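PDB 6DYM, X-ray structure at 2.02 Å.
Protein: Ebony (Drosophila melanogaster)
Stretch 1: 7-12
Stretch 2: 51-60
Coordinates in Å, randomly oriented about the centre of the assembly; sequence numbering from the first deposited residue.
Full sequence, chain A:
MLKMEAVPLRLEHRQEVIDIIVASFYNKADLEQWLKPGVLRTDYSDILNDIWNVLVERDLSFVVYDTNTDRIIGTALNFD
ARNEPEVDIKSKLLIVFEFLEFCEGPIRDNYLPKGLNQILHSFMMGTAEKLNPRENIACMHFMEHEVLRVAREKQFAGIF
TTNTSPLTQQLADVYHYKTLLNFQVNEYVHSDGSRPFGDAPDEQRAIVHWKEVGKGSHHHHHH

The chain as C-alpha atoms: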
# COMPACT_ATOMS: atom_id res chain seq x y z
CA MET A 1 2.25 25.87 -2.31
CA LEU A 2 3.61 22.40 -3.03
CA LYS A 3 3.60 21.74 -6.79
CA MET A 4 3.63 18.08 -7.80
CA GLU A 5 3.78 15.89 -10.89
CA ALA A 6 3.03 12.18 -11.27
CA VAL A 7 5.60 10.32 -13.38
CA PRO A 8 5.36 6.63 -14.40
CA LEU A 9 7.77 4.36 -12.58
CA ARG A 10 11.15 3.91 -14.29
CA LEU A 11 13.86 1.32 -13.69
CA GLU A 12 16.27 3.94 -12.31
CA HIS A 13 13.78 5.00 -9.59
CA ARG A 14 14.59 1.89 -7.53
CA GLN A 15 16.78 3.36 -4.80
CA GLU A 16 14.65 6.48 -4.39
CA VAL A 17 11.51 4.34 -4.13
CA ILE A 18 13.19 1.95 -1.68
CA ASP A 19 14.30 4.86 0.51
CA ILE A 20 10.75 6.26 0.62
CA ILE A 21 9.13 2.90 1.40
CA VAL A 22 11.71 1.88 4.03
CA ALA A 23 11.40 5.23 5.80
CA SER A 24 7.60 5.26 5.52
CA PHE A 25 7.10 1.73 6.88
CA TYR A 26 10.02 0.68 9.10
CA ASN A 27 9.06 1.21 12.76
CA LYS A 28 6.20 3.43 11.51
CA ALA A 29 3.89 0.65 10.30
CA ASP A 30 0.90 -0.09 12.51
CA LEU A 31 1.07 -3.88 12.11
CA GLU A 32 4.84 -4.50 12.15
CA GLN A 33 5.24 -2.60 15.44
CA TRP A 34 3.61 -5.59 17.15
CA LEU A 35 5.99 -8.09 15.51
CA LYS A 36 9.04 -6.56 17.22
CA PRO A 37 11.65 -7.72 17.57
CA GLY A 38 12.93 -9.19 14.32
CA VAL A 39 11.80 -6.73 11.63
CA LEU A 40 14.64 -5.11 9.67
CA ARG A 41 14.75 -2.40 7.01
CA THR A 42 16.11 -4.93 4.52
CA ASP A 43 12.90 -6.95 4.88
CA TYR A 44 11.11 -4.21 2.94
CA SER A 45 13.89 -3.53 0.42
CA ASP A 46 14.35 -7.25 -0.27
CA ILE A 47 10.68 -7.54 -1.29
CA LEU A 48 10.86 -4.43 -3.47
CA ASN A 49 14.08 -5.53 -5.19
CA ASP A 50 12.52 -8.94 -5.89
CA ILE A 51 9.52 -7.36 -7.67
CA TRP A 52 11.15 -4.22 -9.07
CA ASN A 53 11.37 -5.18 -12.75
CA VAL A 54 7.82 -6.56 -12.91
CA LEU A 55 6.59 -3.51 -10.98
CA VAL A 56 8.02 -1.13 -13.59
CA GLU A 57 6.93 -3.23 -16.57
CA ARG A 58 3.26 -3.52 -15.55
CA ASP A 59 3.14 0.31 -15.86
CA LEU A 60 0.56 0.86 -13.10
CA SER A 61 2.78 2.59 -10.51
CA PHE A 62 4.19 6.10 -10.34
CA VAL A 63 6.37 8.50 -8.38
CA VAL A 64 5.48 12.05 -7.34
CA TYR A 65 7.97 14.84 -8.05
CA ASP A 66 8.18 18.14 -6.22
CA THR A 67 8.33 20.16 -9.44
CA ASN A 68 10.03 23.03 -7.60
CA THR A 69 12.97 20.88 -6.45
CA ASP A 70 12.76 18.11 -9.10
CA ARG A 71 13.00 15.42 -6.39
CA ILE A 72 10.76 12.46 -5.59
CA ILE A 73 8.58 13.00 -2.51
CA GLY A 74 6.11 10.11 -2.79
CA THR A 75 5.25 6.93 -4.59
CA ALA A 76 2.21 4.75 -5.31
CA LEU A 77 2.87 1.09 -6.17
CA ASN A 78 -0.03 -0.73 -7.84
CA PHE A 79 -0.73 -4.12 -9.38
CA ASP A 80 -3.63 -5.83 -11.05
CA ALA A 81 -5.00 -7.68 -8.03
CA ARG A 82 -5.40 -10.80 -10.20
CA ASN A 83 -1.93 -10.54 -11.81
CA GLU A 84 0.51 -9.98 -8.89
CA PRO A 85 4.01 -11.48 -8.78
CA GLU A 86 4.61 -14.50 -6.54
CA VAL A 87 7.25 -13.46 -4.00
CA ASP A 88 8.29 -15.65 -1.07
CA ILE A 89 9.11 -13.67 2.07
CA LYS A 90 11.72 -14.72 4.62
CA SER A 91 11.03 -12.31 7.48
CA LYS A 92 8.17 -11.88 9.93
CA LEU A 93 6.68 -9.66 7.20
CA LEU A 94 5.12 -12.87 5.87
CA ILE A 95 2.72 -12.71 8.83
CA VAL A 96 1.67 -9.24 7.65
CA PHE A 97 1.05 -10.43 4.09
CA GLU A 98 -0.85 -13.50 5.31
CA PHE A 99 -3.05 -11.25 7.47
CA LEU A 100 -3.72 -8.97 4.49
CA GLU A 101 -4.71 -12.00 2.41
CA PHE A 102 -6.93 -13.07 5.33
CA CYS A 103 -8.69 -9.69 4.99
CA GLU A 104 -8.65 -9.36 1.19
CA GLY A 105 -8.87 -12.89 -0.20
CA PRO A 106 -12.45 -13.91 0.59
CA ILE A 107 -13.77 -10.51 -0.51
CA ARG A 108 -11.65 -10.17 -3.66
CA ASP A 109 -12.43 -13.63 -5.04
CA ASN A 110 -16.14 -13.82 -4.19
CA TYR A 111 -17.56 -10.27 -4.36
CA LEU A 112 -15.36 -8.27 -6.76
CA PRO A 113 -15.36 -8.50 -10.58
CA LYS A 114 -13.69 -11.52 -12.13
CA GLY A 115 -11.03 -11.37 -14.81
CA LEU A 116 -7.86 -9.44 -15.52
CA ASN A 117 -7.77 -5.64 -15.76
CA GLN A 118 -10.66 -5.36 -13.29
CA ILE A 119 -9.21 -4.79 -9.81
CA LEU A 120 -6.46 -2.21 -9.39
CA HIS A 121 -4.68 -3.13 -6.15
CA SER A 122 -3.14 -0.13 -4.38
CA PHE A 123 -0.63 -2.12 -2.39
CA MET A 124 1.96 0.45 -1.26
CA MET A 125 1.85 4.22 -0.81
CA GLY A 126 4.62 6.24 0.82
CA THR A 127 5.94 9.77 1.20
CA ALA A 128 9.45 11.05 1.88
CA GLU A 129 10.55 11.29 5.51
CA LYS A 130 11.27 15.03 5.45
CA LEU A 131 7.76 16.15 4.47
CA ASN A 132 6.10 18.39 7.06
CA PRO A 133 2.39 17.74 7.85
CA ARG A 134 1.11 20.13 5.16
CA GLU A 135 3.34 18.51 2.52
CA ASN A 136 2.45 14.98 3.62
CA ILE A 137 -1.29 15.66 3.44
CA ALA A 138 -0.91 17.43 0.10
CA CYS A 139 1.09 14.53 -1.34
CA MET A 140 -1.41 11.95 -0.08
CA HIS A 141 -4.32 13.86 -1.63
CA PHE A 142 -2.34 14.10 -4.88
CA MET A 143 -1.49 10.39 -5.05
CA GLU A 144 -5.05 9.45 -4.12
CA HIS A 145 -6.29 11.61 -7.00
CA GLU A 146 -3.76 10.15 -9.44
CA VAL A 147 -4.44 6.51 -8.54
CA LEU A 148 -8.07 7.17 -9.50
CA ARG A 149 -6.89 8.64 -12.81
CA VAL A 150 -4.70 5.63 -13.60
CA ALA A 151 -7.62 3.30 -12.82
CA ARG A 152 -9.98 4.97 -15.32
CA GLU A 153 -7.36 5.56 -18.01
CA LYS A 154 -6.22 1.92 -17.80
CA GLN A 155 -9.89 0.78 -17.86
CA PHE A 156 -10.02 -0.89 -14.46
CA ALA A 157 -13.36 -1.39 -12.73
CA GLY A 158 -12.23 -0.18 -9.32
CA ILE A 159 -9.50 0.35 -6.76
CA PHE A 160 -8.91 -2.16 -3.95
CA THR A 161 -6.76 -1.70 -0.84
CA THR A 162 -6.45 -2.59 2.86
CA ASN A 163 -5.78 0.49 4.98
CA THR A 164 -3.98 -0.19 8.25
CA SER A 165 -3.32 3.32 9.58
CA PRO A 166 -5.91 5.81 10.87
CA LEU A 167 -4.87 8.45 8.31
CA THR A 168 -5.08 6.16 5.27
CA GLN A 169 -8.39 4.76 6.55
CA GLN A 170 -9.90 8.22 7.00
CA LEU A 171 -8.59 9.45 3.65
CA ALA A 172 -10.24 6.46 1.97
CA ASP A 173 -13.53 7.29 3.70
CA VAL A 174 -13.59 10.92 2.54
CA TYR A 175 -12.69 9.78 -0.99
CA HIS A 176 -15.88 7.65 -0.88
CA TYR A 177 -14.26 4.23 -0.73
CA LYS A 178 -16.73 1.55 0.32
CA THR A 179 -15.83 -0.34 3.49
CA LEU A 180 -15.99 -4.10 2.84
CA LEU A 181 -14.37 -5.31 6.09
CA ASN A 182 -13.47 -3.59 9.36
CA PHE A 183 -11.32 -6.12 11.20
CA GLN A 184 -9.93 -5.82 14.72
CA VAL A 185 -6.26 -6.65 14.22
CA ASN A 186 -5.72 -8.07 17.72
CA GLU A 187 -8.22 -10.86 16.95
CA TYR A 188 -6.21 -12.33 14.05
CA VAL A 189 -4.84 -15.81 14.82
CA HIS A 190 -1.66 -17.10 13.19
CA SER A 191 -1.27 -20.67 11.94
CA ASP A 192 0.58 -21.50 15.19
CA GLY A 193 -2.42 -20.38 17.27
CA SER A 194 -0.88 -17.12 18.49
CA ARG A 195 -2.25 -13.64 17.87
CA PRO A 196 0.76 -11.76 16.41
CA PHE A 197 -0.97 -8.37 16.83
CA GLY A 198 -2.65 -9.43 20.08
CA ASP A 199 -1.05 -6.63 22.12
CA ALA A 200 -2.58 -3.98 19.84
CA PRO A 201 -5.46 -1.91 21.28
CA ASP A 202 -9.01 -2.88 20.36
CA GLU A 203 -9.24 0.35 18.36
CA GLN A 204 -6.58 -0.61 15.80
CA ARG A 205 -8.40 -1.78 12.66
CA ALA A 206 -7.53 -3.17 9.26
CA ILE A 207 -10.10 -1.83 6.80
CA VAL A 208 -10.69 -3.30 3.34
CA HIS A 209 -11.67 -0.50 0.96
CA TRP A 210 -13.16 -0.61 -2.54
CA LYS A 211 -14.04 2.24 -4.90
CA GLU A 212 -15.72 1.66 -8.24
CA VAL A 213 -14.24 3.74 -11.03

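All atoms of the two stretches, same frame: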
# COMPACT_ATOMS: atom_id res chain seq x y z
N VAL A 7 4.77 10.84 -12.29
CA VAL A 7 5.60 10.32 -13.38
C VAL A 7 5.58 8.80 -13.32
O VAL A 7 5.79 8.22 -12.24
CB VAL A 7 7.03 10.87 -13.27
CG1 VAL A 7 7.97 10.10 -14.18
CG2 VAL A 7 7.05 12.36 -13.60
N PRO A 8 5.33 8.10 -14.43
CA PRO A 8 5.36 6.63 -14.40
C PRO A 8 6.68 6.11 -13.88
O PRO A 8 7.74 6.71 -14.08
CB PRO A 8 5.14 6.24 -15.87
CG PRO A 8 4.42 7.39 -16.47
CD PRO A 8 4.93 8.62 -15.76
N LEU A 9 6.60 4.98 -13.18
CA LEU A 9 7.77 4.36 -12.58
C LEU A 9 8.78 3.96 -13.65
O LEU A 9 8.41 3.36 -14.67
CB LEU A 9 7.33 3.14 -11.77
CG LEU A 9 8.16 2.73 -10.56
CD1 LEU A 9 8.14 3.82 -9.51
CD2 LEU A 9 7.63 1.43 -10.00
N ARG A 10 10.05 4.29 -13.41
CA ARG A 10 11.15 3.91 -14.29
C ARG A 10 12.11 2.99 -13.54
O ARG A 10 12.12 2.95 -12.30
CB ARG A 10 11.92 5.13 -14.80
CG ARG A 10 11.15 6.02 -15.74
CD ARG A 10 12.02 7.16 -16.23
NE ARG A 10 11.32 8.44 -16.19
CZ ARG A 10 11.69 9.49 -15.46
NH1 ARG A 10 12.77 9.41 -14.69
NH2 ARG A 10 10.99 10.61 -15.50
N LEU A 11 12.93 2.27 -14.30
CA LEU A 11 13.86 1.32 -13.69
C LEU A 11 14.83 2.02 -12.74
O LEU A 11 15.18 1.49 -11.68
CB LEU A 11 14.62 0.56 -14.77
CG LEU A 11 13.91 -0.63 -15.41
CD1 LEU A 11 14.87 -1.41 -16.31
CD2 LEU A 11 13.31 -1.55 -14.37
N GLU A 12 15.27 3.23 -13.10
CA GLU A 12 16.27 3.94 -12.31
C GLU A 12 15.71 4.59 -11.05
O GLU A 12 16.47 5.21 -10.30
CB GLU A 12 16.95 5.00 -13.19
CG GLU A 12 16.12 6.26 -13.40
CD GLU A 12 15.51 6.31 -14.79
OE1 GLU A 12 15.36 5.23 -15.41
OE2 GLU A 12 15.17 7.42 -15.26
N ILE A 51 10.63 -7.64 -6.76
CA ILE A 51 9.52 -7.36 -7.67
C ILE A 51 9.79 -6.17 -8.58
O ILE A 51 8.93 -5.83 -9.40
CB ILE A 51 8.20 -7.14 -6.90
CG1 ILE A 51 8.28 -5.86 -6.06
CG2 ILE A 51 7.91 -8.33 -6.01
CD1 ILE A 51 6.95 -5.43 -5.46
N TRP A 52 10.97 -5.54 -8.48
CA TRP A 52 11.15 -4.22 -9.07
C TRP A 52 10.91 -4.22 -10.58
O TRP A 52 10.21 -3.35 -11.10
CB TRP A 52 12.54 -3.67 -8.76
CG TRP A 52 12.71 -2.33 -9.37
CD1 TRP A 52 13.47 -2.01 -10.45
CD2 TRP A 52 12.04 -1.13 -8.98
NE1 TRP A 52 13.34 -0.67 -10.74
CE2 TRP A 52 12.47 -0.11 -9.85
CE3 TRP A 52 11.14 -0.81 -7.96
CZ2 TRP A 52 12.02 1.21 -9.73
CZ3 TRP A 52 10.69 0.49 -7.85
CH2 TRP A 52 11.13 1.49 -8.73
N ASN A 53 11.49 -5.19 -11.29
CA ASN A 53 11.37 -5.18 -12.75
C ASN A 53 9.92 -5.37 -13.19
O ASN A 53 9.42 -4.63 -14.04
CB ASN A 53 12.28 -6.26 -13.36
CG ASN A 53 13.76 -5.93 -13.20
OD1 ASN A 53 14.48 -6.61 -12.49
ND2 ASN A 53 14.20 -4.88 -13.88
N VAL A 54 9.23 -6.35 -12.60
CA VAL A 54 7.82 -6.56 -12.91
C VAL A 54 7.00 -5.33 -12.54
O VAL A 54 6.08 -4.94 -13.27
CB VAL A 54 7.31 -7.82 -12.18
CG1 VAL A 54 5.83 -8.03 -12.46
CG2 VAL A 54 8.13 -9.02 -12.58
N LEU A 55 7.32 -4.70 -11.41
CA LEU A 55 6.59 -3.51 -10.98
C LEU A 55 6.67 -2.41 -12.03
O LEU A 55 5.66 -1.78 -12.37
CB LEU A 55 7.15 -3.03 -9.64
CG LEU A 55 6.38 -2.00 -8.82
CD1 LEU A 55 5.00 -2.51 -8.46
CD2 LEU A 55 7.16 -1.65 -7.57
N VAL A 56 7.87 -2.17 -12.58
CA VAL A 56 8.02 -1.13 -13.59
C VAL A 56 7.34 -1.54 -14.89
O VAL A 56 6.72 -0.71 -15.57
CB VAL A 56 9.52 -0.82 -13.80
CG1 VAL A 56 9.71 0.11 -14.99
CG2 VAL A 56 10.12 -0.20 -12.55
N GLU A 57 7.43 -2.82 -15.26
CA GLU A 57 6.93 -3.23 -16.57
C GLU A 57 5.41 -3.25 -16.64
O GLU A 57 4.84 -2.98 -17.71
CB GLU A 57 7.52 -4.60 -16.94
CG GLU A 57 9.04 -4.58 -17.10
CD GLU A 57 9.55 -5.46 -18.22
OE1 GLU A 57 9.16 -6.65 -18.27
OE2 GLU A 57 10.33 -4.97 -19.06
N ARG A 58 4.72 -3.55 -15.54
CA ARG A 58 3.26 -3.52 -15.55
C ARG A 58 2.71 -2.12 -15.80
O ARG A 58 1.56 -1.99 -16.23
CB ARG A 58 2.71 -4.07 -14.24
CG ARG A 58 3.06 -5.53 -14.00
CD ARG A 58 2.41 -6.42 -15.05
NE ARG A 58 2.64 -7.83 -14.74
CZ ARG A 58 2.65 -8.80 -15.64
NH1 ARG A 58 2.43 -8.53 -16.92
NH2 ARG A 58 2.87 -10.05 -15.26
N ASP A 59 3.49 -1.07 -15.52
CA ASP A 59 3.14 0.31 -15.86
C ASP A 59 1.86 0.77 -15.17
O ASP A 59 1.02 1.45 -15.76
CB ASP A 59 3.04 0.49 -17.38
CG ASP A 59 3.12 1.96 -17.80
OD1 ASP A 59 3.94 2.71 -17.22
OD2 ASP A 59 2.37 2.36 -18.71
N LEU A 60 1.70 0.42 -13.89
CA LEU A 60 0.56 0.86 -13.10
C LEU A 60 0.97 1.72 -11.91
O LEU A 60 0.10 2.25 -11.22
CB LEU A 60 -0.26 -0.33 -12.61
CG LEU A 60 -0.84 -1.27 -13.67
CD1 LEU A 60 -1.46 -2.49 -13.01
CD2 LEU A 60 -1.87 -0.55 -14.53
O HOH W 1 5.85 2.30 -15.13

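Stretch 1 leaves the end of a strand at Pro-8, crosses the side of the helix in stretch 2 as an extended loop, and enters a 3-10 segment at Leu-11. The two backbones come nearest at Leu-9 and Val-56, whose CA atoms lie 5.6 Å apart; toward the end of the helix they diverge slightly, with 6.9 Å between CA of Pro-8 and CA of Asp-59. Together the two stretches bury 407 Å² of surface, through apolar side-chain contacts and one direct hydrogen bond.

Val-7 stays out of reach, and contact begins at Pro-8. Its CB sits 4.0 Å from OD1 of Asp-59, a loose contact at the exposed margin. Asp-59 is the first residue to leave helical geometry, with a positive phi of 61°, and its side chain, in the t rotamer, ends nearer to stretch 1 than its CA-to-CB bond would suggest.

The CA-to-CB bond of Leu-9 points toward the helix, and its side chain is buried against three of its residues. Its CG lies 3.7 Å from CH2 of Trp-52, an oblique approach to the indole, while its CD2 packs 3.8 Å from CG of Leu-55 and 3.9 Å from CG2 of Val-56. Trp-52, Leu-55 and Val-56 fall within little more than one helical turn, so they offer this one side chain a continuous apolar surface. O of Leu-9 lies 3.5 Å from CG1 of Val-56. Water 1 is placed to donate to O of Leu-9 at 2.8 Å and to OD1 of Asp-59 at 2.9 Å, although it has more acceptors within reach than protons; it bridges the loop and the residue that follows the helix.

The CA-to-CB bond of Arg-10 points away from the helix, and its side chain forms a salt bridge within its own stretch, NH1 of Arg-10 to OE2 of Glu-12 at 3.2 Å. Its backbone does the packing here, with O lying 3.1 Å from CZ2 of Trp-52, at the edge of the ring and near its plane.

Leu-11 supplies the polar anchor. Its O accepts a hydrogen bond from NE1 of Trp-52 at 3.0 Å, with an N-H...O angle of 137°, which satisfies the indole nitrogen, with the carbonyl at the edge of the Trp-52 ring and near its plane. The CA-to-CB bond points away from the helix, yet the end of the side chain comes back: CD2 reaches 4.0 Å from CD1 of Trp-52 and 3.9 Å from CB of Val-56, and lies 3.5 Å from ND2 of Asn-53. Glu-12, whose CA-to-CB bond also points away, makes no contact with the helix.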